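Local coordinates for copper-sensitive operon repressor (CsoR) (Geobacillus thermodenitrificans, PDB 4M1P), which senses Cu(I) as a transcriptional repressor, most likely leaving its operator DNA when copper binds, at the interface of chains A and B and the interface of chains A and C. Sequence-based numbering; all coordinates share one arbitrary frame. Chains: chain A/B/C, Copper-sensitive operon repressor (CsoR).

Contacts 1, 3 and 4 are patches of the two-fold A–B interface, whereas contact 2 joins chain A to chain C within the deposited four-copy assembly. Contact 1 lies in the first half of helix 49-85 and, in space, between contacts 3 and 4, each about 17 Å away between C-alpha centres and about 35 Å from each other. Contacts 2 and 3, about 13 Å apart, share A:Leu95; the C-alpha centres of contacts 2 and 4 are about 47 Å apart. Copper ligands occur in contact 3 (A:His74) and contact 4 (A:Cys49, copper-free in this model chain), so helix 49-85 could couple copper binding to tetramer geometry.

Contact 1: the interface of chains A and B. Residues chain A 36, 56, 59, 63; chain B 32, 59, 63.
A:Leu63 and B:Leu63 meet at the centre of the helical bundle that forms the CsoR dimer, where the two copies of helix 49-85 pack antiparallel near the two-fold axis. Their CD1 methyls face each other, A:Leu63 CD1 lying 3.6 Å from B:Leu63 CD1, and the two side chains cross obliquely. Each leucine is stretched beyond CB (chi2 175°), which makes CD1 the tip of the chain and carries it to the partner. The same methyl also serves a second neighbour: B:Leu63 CD1 packs on A:Ile59 CG2 at 3.5 Å, and the twin pair, A:Leu63 CD1 and B:Ile59 CG2, repeats that separation. In these pairs leucine and isoleucine cross at about a right angle. CG2 is the branch presented because chi1 of -57° sets it anti to the backbone N, leaving CG1 to run alongside that nitrogen. The four side chains thus interlock as a wholly apolar cluster, with no N or O of either chain within bonding reach of the other. B:Leu63 loses 49 Å² to chain A within this patch, more than any other residue in it. Packing is looser around the cluster. A:Ile56 CG2 stays 4.3 Å from the carbonyl O of B:Leu63, flanking it on the chain A side. The 19-44 helices of both chains border the patch, A:Val36 CG1 standing 4.4 Å from the branch methyl CG2 of B:Ile32.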
ATOM      1  N   VAL A  36       4.724  -3.695  19.860  1.00 53.43           N
ATOM      2  CA  VAL A  36       4.022  -2.457  20.190  1.00 56.22           C
ATOM      3  C   VAL A  36       4.483  -1.846  21.524  1.00 61.50           C
ATOM      4  O   VAL A  36       4.666  -0.628  21.630  1.00 67.31           O
ATOM      5  CB  VAL A  36       2.488  -2.642  20.165  1.00 54.88           C
ATOM      6  CG1 VAL A  36       1.785  -1.373  20.602  1.00 53.01           C
ATOM      7  CG2 VAL A  36       2.029  -3.024  18.766  1.00 54.79           C
ATOM      8  N   ILE A  56       8.249   0.200  13.720  1.00 45.58           N
ATOM      9  CA  ILE A  56       6.878   0.367  13.260  1.00 47.32           C
ATOM     10  C   ILE A  56       6.690  -0.331  11.919  1.00 50.79           C
ATOM     11  O   ILE A  56       5.670  -0.976  11.684  1.00 54.88           O
ATOM     12  CB  ILE A  56       6.477   1.845  13.166  1.00 47.35           C
ATOM     13  CG1 ILE A  56       6.333   2.433  14.575  1.00 45.71           C
ATOM     14  CG2 ILE A  56       5.174   2.001  12.391  1.00 35.92           C
ATOM     15  CD1 ILE A  56       5.768   3.821  14.606  1.00 45.07           C
ATOM     16  N   ILE A  59       6.228  -3.928  12.620  1.00 48.84           N
ATOM     17  CA  ILE A  59       4.873  -4.199  13.096  1.00 47.38           C
ATOM     18  C   ILE A  59       3.842  -4.260  11.968  1.00 47.53           C
ATOM     19  O   ILE A  59       3.133  -5.257  11.842  1.00 53.60           O
ATOM     20  CB  ILE A  59       4.429  -3.188  14.157  1.00 44.45           C
ATOM     21  CG1 ILE A  59       5.414  -3.197  15.319  1.00 46.18           C
ATOM     22  CG2 ILE A  59       3.043  -3.537  14.665  1.00 43.37           C
ATOM     23  CD1 ILE A  59       5.136  -2.156  16.375  1.00 48.34           C
ATOM     24  N   LEU A  63       1.526  -7.395  10.778  1.00 52.50           N
ATOM     25  CA  LEU A  63       0.072  -7.290  10.740  1.00 54.41           C
ATOM     26  C   LEU A  63      -0.509  -7.685   9.388  1.00 53.05           C
ATOM     27  O   LEU A  63      -1.548  -8.347   9.329  1.00 52.85           O
ATOM     28  CB  LEU A  63      -0.376  -5.877  11.097  1.00 56.30           C
ATOM     29  CG  LEU A  63      -0.644  -5.639  12.574  1.00 59.41           C
ATOM     30  CD1 LEU A  63      -0.956  -4.185  12.801  1.00 64.55           C
ATOM     31  CD2 LEU A  63      -1.791  -6.512  13.046  1.00 55.86           C
TER
ATOM     32  N   ILE B  32      -3.706   1.575  20.328  1.00 62.77           N
ATOM     33  CA  ILE B  32      -3.310   0.506  19.422  1.00 58.49           C
ATOM     34  C   ILE B  32      -3.032  -0.806  20.170  1.00 61.24           C
ATOM     35  O   ILE B  32      -3.462  -1.869  19.721  1.00 63.05           O
ATOM     36  CB  ILE B  32      -2.113   0.915  18.548  1.00 58.84           C
ATOM     37  CG1 ILE B  32      -2.540   1.943  17.499  1.00 55.47           C
ATOM     38  CG2 ILE B  32      -1.526  -0.287  17.839  1.00 61.88           C
ATOM     39  CD1 ILE B  32      -1.402   2.378  16.581  1.00 51.61           C
ATOM     40  N   ILE B  59      -6.402  -1.287  13.071  1.00 48.84           N
ATOM     41  CA  ILE B  59      -5.054  -1.226  13.632  1.00 47.38           C
ATOM     42  C   ILE B  59      -4.008  -0.733  12.631  1.00 47.53           C
ATOM     43  O   ILE B  59      -3.300   0.232  12.913  1.00 53.60           O
ATOM     44  CB  ILE B  59      -4.621  -2.572  14.221  1.00 44.45           C
ATOM     45  CG1 ILE B  59      -5.621  -3.015  15.282  1.00 46.18           C
ATOM     46  CG2 ILE B  59      -3.243  -2.453  14.843  1.00 43.37           C
ATOM     47  CD1 ILE B  59      -5.354  -4.385  15.851  1.00 48.34           C
ATOM     48  N   LEU B  63      -1.685   2.611  12.787  1.00 52.50           N
ATOM     49  CA  LEU B  63      -0.231   2.525  12.731  1.00 54.41           C
ATOM     50  C   LEU B  63       0.367   3.415  11.647  1.00 53.05           C
ATOM     51  O   LEU B  63       1.404   4.045  11.864  1.00 52.85           O
ATOM     52  CB  LEU B  63       0.216   1.084  12.515  1.00 56.30           C
ATOM     53  CG  LEU B  63       0.465   0.289  13.785  1.00 59.41           C
ATOM     54  CD1 LEU B  63       0.778  -1.140  13.431  1.00 64.55           C
ATOM     55  CD2 LEU B  63       1.604   0.905  14.574  1.00 55.86           C
TER

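Contact 2: the interface of chains A and C. Residues chain A 75, 79-80, 83, 88, 95; chain C 83, 88-89, 92.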
ATOM      1  N   ALA A  75     -11.557 -17.350   3.417  1.00 52.27           N
ATOM      2  CA  ALA A  75     -11.974 -17.627   2.043  1.00 52.03           C
ATOM      3  C   ALA A  75     -11.918 -19.116   1.695  1.00 54.83           C
ATOM      4  O   ALA A  75     -12.859 -19.656   1.115  1.00 54.31           O
ATOM      5  CB  ALA A  75     -11.140 -16.817   1.061  1.00 46.43           C
ATOM      6  N   VAL A  79     -15.966 -19.160   3.620  1.00 51.33           N
ATOM      7  CA  VAL A  79     -16.668 -18.724   2.416  1.00 50.95           C
ATOM      8  C   VAL A  79     -16.907 -19.901   1.461  1.00 56.85           C
ATOM      9  O   VAL A  79     -17.984 -20.031   0.867  1.00 56.76           O
ATOM     10  CB  VAL A  79     -15.924 -17.578   1.709  1.00 49.66           C
ATOM     11  CG1 VAL A  79     -16.636 -17.191   0.427  1.00 47.04           C
ATOM     12  CG2 VAL A  79     -15.825 -16.369   2.628  1.00 48.61           C
ATOM     13  N   ALA A  80     -15.908 -20.770   1.332  1.00 55.87           N
ATOM     14  CA  ALA A  80     -16.061 -21.984   0.536  1.00 55.53           C
ATOM     15  C   ALA A  80     -17.220 -22.857   1.042  1.00 58.03           C
ATOM     16  O   ALA A  80     -17.978 -23.410   0.243  1.00 61.04           O
ATOM     17  CB  ALA A  80     -14.768 -22.768   0.512  1.00 53.89           C
ATOM     18  N   ILE A  83     -20.577 -21.273   0.049  1.00 46.96           N
ATOM     19  CA  ILE A  83     -20.822 -21.527  -1.361  1.00 50.50           C
ATOM     20  C   ILE A  83     -21.417 -22.914  -1.564  1.00 52.70           C
ATOM     21  O   ILE A  83     -22.336 -23.094  -2.363  1.00 57.10           O
ATOM     22  CB  ILE A  83     -19.530 -21.396  -2.165  1.00 47.90           C
ATOM     23  CG1 ILE A  83     -19.043 -19.950  -2.131  1.00 46.30           C
ATOM     24  CG2 ILE A  83     -19.742 -21.826  -3.597  1.00 47.53           C
ATOM     25  CD1 ILE A  83     -17.774 -19.728  -2.897  1.00 47.08           C
ATOM     26  N   GLY A  88     -23.272 -18.534  -0.480  1.00 59.18           N
ATOM     27  CA  GLY A  88     -22.045 -17.994  -1.041  1.00 60.67           C
ATOM     28  C   GLY A  88     -22.080 -16.510  -1.375  1.00 57.17           C
ATOM     29  O   GLY A  88     -21.151 -15.775  -1.030  1.00 55.35           O
ATOM     30  N   LEU A  95     -16.912 -10.580   2.087  1.00 49.14           N
ATOM     31  CA  LEU A  95     -15.497 -10.638   1.733  1.00 50.03           C
ATOM     32  C   LEU A  95     -15.064  -9.429   0.904  1.00 60.13           C
ATOM     33  O   LEU A  95     -13.987  -8.871   1.129  1.00 61.75           O
ATOM     34  CB  LEU A  95     -15.182 -11.928   0.976  1.00 48.47           C
ATOM     35  CG  LEU A  95     -13.704 -12.222   0.691  1.00 48.44           C
ATOM     36  CD1 LEU A  95     -12.918 -12.435   1.979  1.00 39.73           C
ATOM     37  CD2 LEU A  95     -13.552 -13.427  -0.229  1.00 50.07           C
TER
ATOM     38  N   ILE C  83     -21.100 -18.937  -8.493  1.00 46.96           N
ATOM     39  CA  ILE C  83     -21.642 -19.442  -7.243  1.00 50.50           C
ATOM     40  C   ILE C  83     -23.049 -19.987  -7.446  1.00 52.70           C
ATOM     41  O   ILE C  83     -23.403 -21.035  -6.905  1.00 57.10           O
ATOM     42  CB  ILE C  83     -21.661 -18.344  -6.181  1.00 47.90           C
ATOM     43  CG1 ILE C  83     -20.231 -17.942  -5.827  1.00 46.30           C
ATOM     44  CG2 ILE C  83     -22.379 -18.812  -4.938  1.00 47.53           C
ATOM     45  CD1 ILE C  83     -20.154 -16.864  -4.787  1.00 47.08           C
ATOM     46  N   GLY C  88     -18.568 -21.831  -7.997  1.00 59.18           N
ATOM     47  CA  GLY C  88     -18.136 -20.773  -7.101  1.00 60.67           C
ATOM     48  C   GLY C  88     -16.754 -20.956  -6.493  1.00 57.17           C
ATOM     49  O   GLY C  88     -15.950 -20.020  -6.487  1.00 55.35           O
ATOM     50  N   GLU C  89     -16.469 -22.148  -5.975  1.00 53.04           N
ATOM     51  CA  GLU C  89     -15.160 -22.402  -5.382  1.00 54.07           C
ATOM     52  C   GLU C  89     -14.036 -22.204  -6.401  1.00 52.19           C
ATOM     53  O   GLU C  89     -12.976 -21.676  -6.069  1.00 53.85           O
ATOM     54  CB  GLU C  89     -15.101 -23.792  -4.749  1.00 59.46           C
ATOM     55  CG  GLU C  89     -16.019 -23.963  -3.544  1.00 66.79           C
ATOM     56  CD  GLU C  89     -15.782 -25.268  -2.804  1.00 75.81           C
ATOM     57  OE1 GLU C  89     -16.746 -26.042  -2.657  1.00 80.07           O
ATOM     58  OE2 GLU C  89     -14.637 -25.518  -2.365  1.00 77.10           O
ATOM     59  N   LEU C  92     -13.829 -18.499  -6.740  1.00 46.19           N
ATOM     60  CA  LEU C  92     -13.355 -17.904  -5.497  1.00 47.53           C
ATOM     61  C   LEU C  92     -11.835 -18.030  -5.375  1.00 51.38           C
ATOM     62  O   LEU C  92     -11.160 -17.093  -4.941  1.00 54.60           O
ATOM     63  CB  LEU C  92     -14.039 -18.545  -4.288  1.00 45.73           C
ATOM     64  CG  LEU C  92     -13.519 -18.091  -2.924  1.00 47.36           C
ATOM     65  CD1 LEU C  92     -13.714 -16.598  -2.746  1.00 47.21           C
ATOM     66  CD2 LEU C  92     -14.192 -18.854  -1.793  1.00 50.86           C
TER
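C:Leu92 packs against one flank of helix 49-85 of chain A and makes the tight part of this A–C interface, which fits the dimer-of-dimers assembly of CsoR proteins. Its CG is anti to the backbone N (chi1 174°), and the two methyls diverge toward different partners. CD2 approaches the main chain, 3.3 Å from the carbonyl O of A:Ala75, and also packs on A:Val79 CG1 at 3.7 Å. One turn further on, A:Ile83 CD1 reaches the same C:Leu92 CD2 at 3.8 Å, so a single methyl is shared by three successive turns of the helix. A:Ile83 loses 86 Å² to chain C. Its fully extended CG1–CD1 arm (chi2 180°) passes the glycine at the start of helix 88-103, with CD1 at 3.9 Å from C:Gly88 C; the twin puts C:Ile83 CD1 at the same distance from A:Gly88 C. These glycines carry no side chain, which probably lets the isoleucine lie against the backbone. The margins are looser. C:Leu92 CD1 is 4.1 Å from A:Leu95 CD2, and the extended C:Glu89 passes its carboxylate by A:Ala80, OE2 being 4.0 Å from CB, without a bond between the chains here. In the fold, the contact lies where the end of helix 49-85 turns into helix 88-103, the same corner being used by both chains.

Contact 3: the interface of chains A and B. Residues chain A 67, 70-71, 74, 95; chain B 50, 53.
B:Leu53 forms the apolar centre, its two methyls set against one face of helix 49-85 of chain A. CD1 meets A:Leu71 CD1 at 3.9 Å, the two side chains crossing at about a right angle. CD2 turns to the backbone side, packing on A:Leu70 CB at 3.9 Å and lying 3.4 Å from the carbonyl O of A:Gly67. B:Leu53 loses 51 Å² to chain A in this patch. Further out, B:Ile50 overhangs the CD2–NE2 side of the A:His74 imidazole. Its CG1–CD1 arm is bent back (chi2 -68°) and lies above the ring plane, displaced beyond that side. There B:Ile50 CG1 is 3.6 Å from A:His74 NE2, and B:Ile50 CD1 is 3.8 Å from A:His74 CD2. The ring reaches this position because its CG is anti to the backbone N (chi1 -176°). A:His74 is a Cu(I) ligand and the polar rim of the patch, so the isoleucine may help fix the ring's orientation for the metal. A:Leu95 lies at the margin, its CA 4.3 Å from B:Ile50 CD1. In the fold, the first turns of helix 49-85 of chain B rest against the later half of that helix in chain A, beside helix 88-103.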
ATOM      1  N   GLY A  67      -2.991 -10.742   8.930  1.00 47.84           N
ATOM      2  CA  GLY A  67      -4.227 -10.356   8.270  1.00 46.50           C
ATOM      3  C   GLY A  67      -4.500 -11.153   7.005  1.00 47.82           C
ATOM      4  O   GLY A  67      -5.617 -11.637   6.783  1.00 48.39           O
ATOM      5  N   LEU A  70      -5.518 -14.694   7.876  1.00 53.05           N
ATOM      6  CA  LEU A  70      -6.909 -14.800   8.290  1.00 50.33           C
ATOM      7  C   LEU A  70      -7.819 -14.659   7.084  1.00 48.28           C
ATOM      8  O   LEU A  70      -8.871 -15.291   7.009  1.00 48.65           O
ATOM      9  CB  LEU A  70      -7.251 -13.734   9.328  1.00 53.64           C
ATOM     10  CG  LEU A  70      -6.433 -13.751  10.618  1.00 60.47           C
ATOM     11  CD1 LEU A  70      -7.123 -12.946  11.696  1.00 60.90           C
ATOM     12  CD2 LEU A  70      -6.192 -15.174  11.093  1.00 66.21           C
ATOM     13  N   LEU A  71      -7.405 -13.831   6.133  1.00 47.67           N
ATOM     14  CA  LEU A  71      -8.187 -13.615   4.926  1.00 46.80           C
ATOM     15  C   LEU A  71      -8.286 -14.910   4.128  1.00 45.95           C
ATOM     16  O   LEU A  71      -9.381 -15.336   3.740  1.00 44.25           O
ATOM     17  CB  LEU A  71      -7.538 -12.529   4.072  1.00 48.79           C
ATOM     18  CG  LEU A  71      -8.357 -11.973   2.915  1.00 44.44           C
ATOM     19  CD1 LEU A  71      -9.684 -11.484   3.428  1.00 51.17           C
ATOM     20  CD2 LEU A  71      -7.607 -10.838   2.289  1.00 42.38           C
ATOM     21  N   HIS A  74     -10.328 -17.607   5.932  1.00 48.93           N
ATOM     22  CA  HIS A  74     -11.765 -17.361   5.839  1.00 49.19           C
ATOM     23  C   HIS A  74     -12.298 -17.725   4.455  1.00 52.70           C
ATOM     24  O   HIS A  74     -13.354 -18.343   4.330  1.00 56.53           O
ATOM     25  CB  HIS A  74     -12.082 -15.899   6.167  1.00 45.41           C
ATOM     26  CG  HIS A  74     -13.544 -15.583   6.177  1.00 46.89           C
ATOM     27  ND1 HIS A  74     -14.431 -16.149   7.067  1.00 49.37           N
ATOM     28  CD2 HIS A  74     -14.283 -14.751   5.397  1.00 44.44           C
ATOM     29  CE1 HIS A  74     -15.640 -15.688   6.842  1.00 50.54           C
ATOM     30  NE2 HIS A  74     -15.581 -14.831   5.827  1.00 45.90           N
ATOM     31  N   LEU A  95     -16.912 -10.580   2.087  1.00 49.14           N
ATOM     32  CA  LEU A  95     -15.497 -10.638   1.733  1.00 50.03           C
ATOM     33  C   LEU A  95     -15.064  -9.429   0.904  1.00 60.13           C
ATOM     34  O   LEU A  95     -13.987  -8.871   1.129  1.00 61.75           O
ATOM     35  CB  LEU A  95     -15.182 -11.928   0.976  1.00 48.47           C
ATOM     36  CG  LEU A  95     -13.704 -12.222   0.691  1.00 48.44           C
ATOM     37  CD1 LEU A  95     -12.918 -12.435   1.979  1.00 39.73           C
ATOM     38  CD2 LEU A  95     -13.552 -13.427  -0.229  1.00 50.07           C
TER
ATOM     39  N   ILE B  50     -14.483 -12.017   9.745  1.00 51.64           N
ATOM     40  CA  ILE B  50     -14.684 -10.717   9.115  1.00 48.17           C
ATOM     41  C   ILE B  50     -14.575  -9.597  10.149  1.00 51.72           C
ATOM     42  O   ILE B  50     -13.887  -8.595   9.920  1.00 57.87           O
ATOM     43  CB  ILE B  50     -16.033 -10.652   8.374  1.00 46.15           C
ATOM     44  CG1 ILE B  50     -16.009 -11.543   7.128  1.00 48.22           C
ATOM     45  CG2 ILE B  50     -16.374  -9.222   7.996  1.00 43.59           C
ATOM     46  CD1 ILE B  50     -15.083 -11.053   6.018  1.00 45.43           C
ATOM     47  N   LEU B  53     -11.009  -9.090  10.940  1.00 53.62           N
ATOM     48  CA  LEU B  53     -10.294  -8.420   9.857  1.00 49.76           C
ATOM     49  C   LEU B  53     -10.569  -6.917   9.852  1.00 46.85           C
ATOM     50  O   LEU B  53      -9.658  -6.110   9.647  1.00 39.94           O
ATOM     51  CB  LEU B  53     -10.645  -9.048   8.510  1.00 48.05           C
ATOM     52  CG  LEU B  53     -10.041 -10.435   8.290  1.00 43.57           C
ATOM     53  CD1 LEU B  53     -10.763 -11.169   7.175  1.00 43.66           C
ATOM     54  CD2 LEU B  53      -8.564 -10.320   7.977  1.00 40.97           C
TER

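Contact 4: the interface of chains A and B. Residues chain A 42-44, 46-47, 49; chain B 14, 16-17, 22.
Hydrogen bonding is led by B:Arg17, which grips the carbonyl O of A:Arg47 end-on with both terminal nitrogens, joining the chain A loop between helices 19-44 and 49-85 to the segment leading into helix 19-44 of chain B, at the end of the dimer. NH1 and NH2 are each 3.0 Å from A:Arg47 O, with 144° at either hydrogen. The acceptor lies close to the guanidinium plane; NH1 uses a carbonyl lone pair, while NH2 approaches nearly along the C=O axis. The arginine is extended from CG to NE, then chi4 of 94° turns the guanidinium across to the loop. Its backbone N donates a straight bond (171° at H) to the side-chain O of A:Asn46, 3.1 Å from OD1, on a lone pair in the amide plane. A:Asn46 loses 78 Å² to chain B.

Van der Waals contacts flank these bonds. The B:Ile22 CD1 methyl sits 3.8 Å from the carbonyl O of A:Val43. Within chain B, B:Met14 CE lies over one guanidinium face of B:Arg17 and may help place it.

Charge may matter at A:Cys49, a known Cu(I) ligand with no copper bound in this chain of the model: the arginine could favour a thiolate. B:Arg17 NH2 is 3.4 Å from A:Cys49 SG, and B:Met14 CE makes an apolar contact with the same sulfur at 4.0 Å.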
ATOM      1  N   MET A  42      10.670   2.415  23.639  1.00 65.30           N
ATOM      2  CA  MET A  42      11.556   3.217  22.795  1.00 63.75           C
ATOM      3  C   MET A  42      11.209   4.701  22.854  1.00 65.80           C
ATOM      4  O   MET A  42      12.094   5.544  23.004  1.00 66.86           O
ATOM      5  CB  MET A  42      11.512   2.733  21.343  1.00 58.06           C
ATOM      6  CG  MET A  42      12.113   1.354  21.133  1.00 56.80           C
ATOM      7  SD  MET A  42      12.148   0.851  19.402  1.00 60.63           S
ATOM      8  CE  MET A  42      13.428   1.943  18.794  1.00 64.29           C
ATOM      9  N   VAL A  43       9.920   5.015  22.740  1.00 63.52           N
ATOM     10  CA  VAL A  43       9.460   6.400  22.780  1.00 67.15           C
ATOM     11  C   VAL A  43       9.751   7.017  24.144  1.00 80.86           C
ATOM     12  O   VAL A  43      10.199   8.164  24.237  1.00 85.76           O
ATOM     13  CB  VAL A  43       7.953   6.504  22.480  1.00 66.99           C
ATOM     14  CG1 VAL A  43       7.471   7.938  22.613  1.00 69.56           C
ATOM     15  CG2 VAL A  43       7.649   5.973  21.086  1.00 61.60           C
ATOM     16  N   GLU A  44       9.497   6.246  25.199  1.00 86.01           N
ATOM     17  CA  GLU A  44       9.745   6.698  26.567  1.00 91.63           C
ATOM     18  C   GLU A  44      11.230   6.956  26.806  1.00 93.76           C
ATOM     19  O   GLU A  44      11.609   7.952  27.424  1.00 99.52           O
ATOM     20  CB  GLU A  44       9.229   5.669  27.580  1.00 94.03           C
ATOM     21  CG  GLU A  44       7.705   5.596  27.700  1.00 95.78           C
ATOM     22  CD  GLU A  44       7.239   4.539  28.691  1.00 99.52           C
ATOM     23  OE1 GLU A  44       8.047   3.661  29.064  1.00101.53           O
ATOM     24  OE2 GLU A  44       6.062   4.585  29.101  1.00101.32           O
ATOM     25  N   ASN A  46      13.183   7.938  24.852  1.00 74.67           N
ATOM     26  CA  ASN A  46      13.560   8.973  23.893  1.00 79.97           C
ATOM     27  C   ASN A  46      14.554   8.470  22.836  1.00 72.67           C
ATOM     28  O   ASN A  46      15.514   9.158  22.497  1.00 71.58           O
ATOM     29  CB  ASN A  46      14.114  10.206  24.620  1.00 86.11           C
ATOM     30  CG  ASN A  46      13.474  11.503  24.147  1.00 87.38           C
ATOM     31  OD1 ASN A  46      13.173  11.669  22.965  1.00 82.68           O
ATOM     32  ND2 ASN A  46      13.269  12.434  25.075  1.00 91.37           N
ATOM     33  N   ARG A  47      14.318   7.266  22.323  1.00 65.78           N
ATOM     34  CA  ARG A  47      15.200   6.687  21.318  1.00 62.55           C
ATOM     35  C   ARG A  47      15.030   7.371  19.964  1.00 57.36           C
ATOM     36  O   ARG A  47      14.048   8.086  19.740  1.00 57.88           O
ATOM     37  CB  ARG A  47      15.005   5.168  21.219  1.00 61.14           C
ATOM     38  CG  ARG A  47      15.658   4.406  22.381  1.00 67.53           C
ATOM     39  CD  ARG A  47      15.898   2.933  22.068  1.00 73.07           C
ATOM     40  NE  ARG A  47      16.808   2.744  20.939  1.00 78.17           N
ATOM     41  CZ  ARG A  47      17.031   1.575  20.345  1.00 82.50           C
ATOM     42  NH1 ARG A  47      16.416   0.481  20.771  1.00 84.11           N
ATOM     43  NH2 ARG A  47      17.868   1.497  19.320  1.00 84.67           N
ATOM     44  N   CYS A  49      14.235   8.548  16.342  1.00 50.32           N
ATOM     45  CA  CYS A  49      13.021   8.419  15.533  1.00 49.34           C
ATOM     46  C   CYS A  49      13.136   7.360  14.435  1.00 48.74           C
ATOM     47  O   CYS A  49      12.160   6.680  14.126  1.00 46.89           O
ATOM     48  CB  CYS A  49      12.644   9.760  14.890  1.00 52.90           C
ATOM     49  SG  CYS A  49      12.390  11.159  16.019  1.00 62.96           S
TER
ATOM     50  N   MET B  14      19.212  14.513  16.524  1.00 63.01           N
ATOM     51  CA  MET B  14      17.843  14.353  17.012  1.00 60.67           C
ATOM     52  C   MET B  14      17.419  15.481  17.954  1.00 62.91           C
ATOM     53  O   MET B  14      18.146  15.836  18.882  1.00 63.74           O
ATOM     54  CB  MET B  14      17.661  13.006  17.715  1.00 55.99           C
ATOM     55  CG  MET B  14      16.239  12.779  18.203  1.00 55.52           C
ATOM     56  SD  MET B  14      16.066  11.323  19.237  1.00 70.60           S
ATOM     57  CE  MET B  14      14.299  11.345  19.546  1.00 62.62           C
ATOM     58  N   PRO B  16      15.154  16.130  20.934  1.00 70.38           N
ATOM     59  CA  PRO B  16      14.514  15.264  21.936  1.00 72.00           C
ATOM     60  C   PRO B  16      13.018  15.546  22.061  1.00 76.29           C
ATOM     61  O   PRO B  16      12.601  16.684  21.854  1.00 79.61           O
ATOM     62  CB  PRO B  16      15.222  15.652  23.238  1.00 68.66           C
ATOM     63  CG  PRO B  16      16.500  16.307  22.812  1.00 68.24           C
ATOM     64  CD  PRO B  16      16.173  17.009  21.533  1.00 68.92           C
ATOM     65  N   ARG B  17      12.227  14.531  22.397  1.00 75.30           N
ATOM     66  CA  ARG B  17      10.787  14.714  22.555  1.00 74.64           C
ATOM     67  C   ARG B  17      10.440  15.400  23.864  1.00 80.64           C
ATOM     68  O   ARG B  17      11.126  15.220  24.870  1.00 85.33           O
ATOM     69  CB  ARG B  17      10.056  13.375  22.476  1.00 71.71           C
ATOM     70  CG  ARG B  17      10.235  12.695  21.153  1.00 67.27           C
ATOM     71  CD  ARG B  17       9.604  11.325  21.103  1.00 67.44           C
ATOM     72  NE  ARG B  17      10.076  10.652  19.904  1.00 70.59           N
ATOM     73  CZ  ARG B  17      11.121   9.834  19.880  1.00 71.59           C
ATOM     74  NH1 ARG B  17      11.779   9.557  20.999  1.00 64.23           N
ATOM     75  NH2 ARG B  17      11.498   9.277  18.737  1.00 73.34           N
ATOM     76  N   ILE B  22       5.791  12.818  23.918  1.00 78.97           N
ATOM     77  CA  ILE B  22       5.822  11.456  24.429  1.00 79.90           C
ATOM     78  C   ILE B  22       4.430  11.023  24.888  1.00 87.73           C
ATOM     79  O   ILE B  22       3.971   9.935  24.543  1.00 87.38           O
ATOM     80  CB  ILE B  22       6.838  11.301  25.577  1.00 77.26           C
ATOM     81  CG1 ILE B  22       8.265  11.482  25.054  1.00 75.86           C
ATOM     82  CG2 ILE B  22       6.695   9.945  26.243  1.00 71.98           C
ATOM     83  CD1 ILE B  22       9.335  11.357  26.128  1.00 76.36           C
TER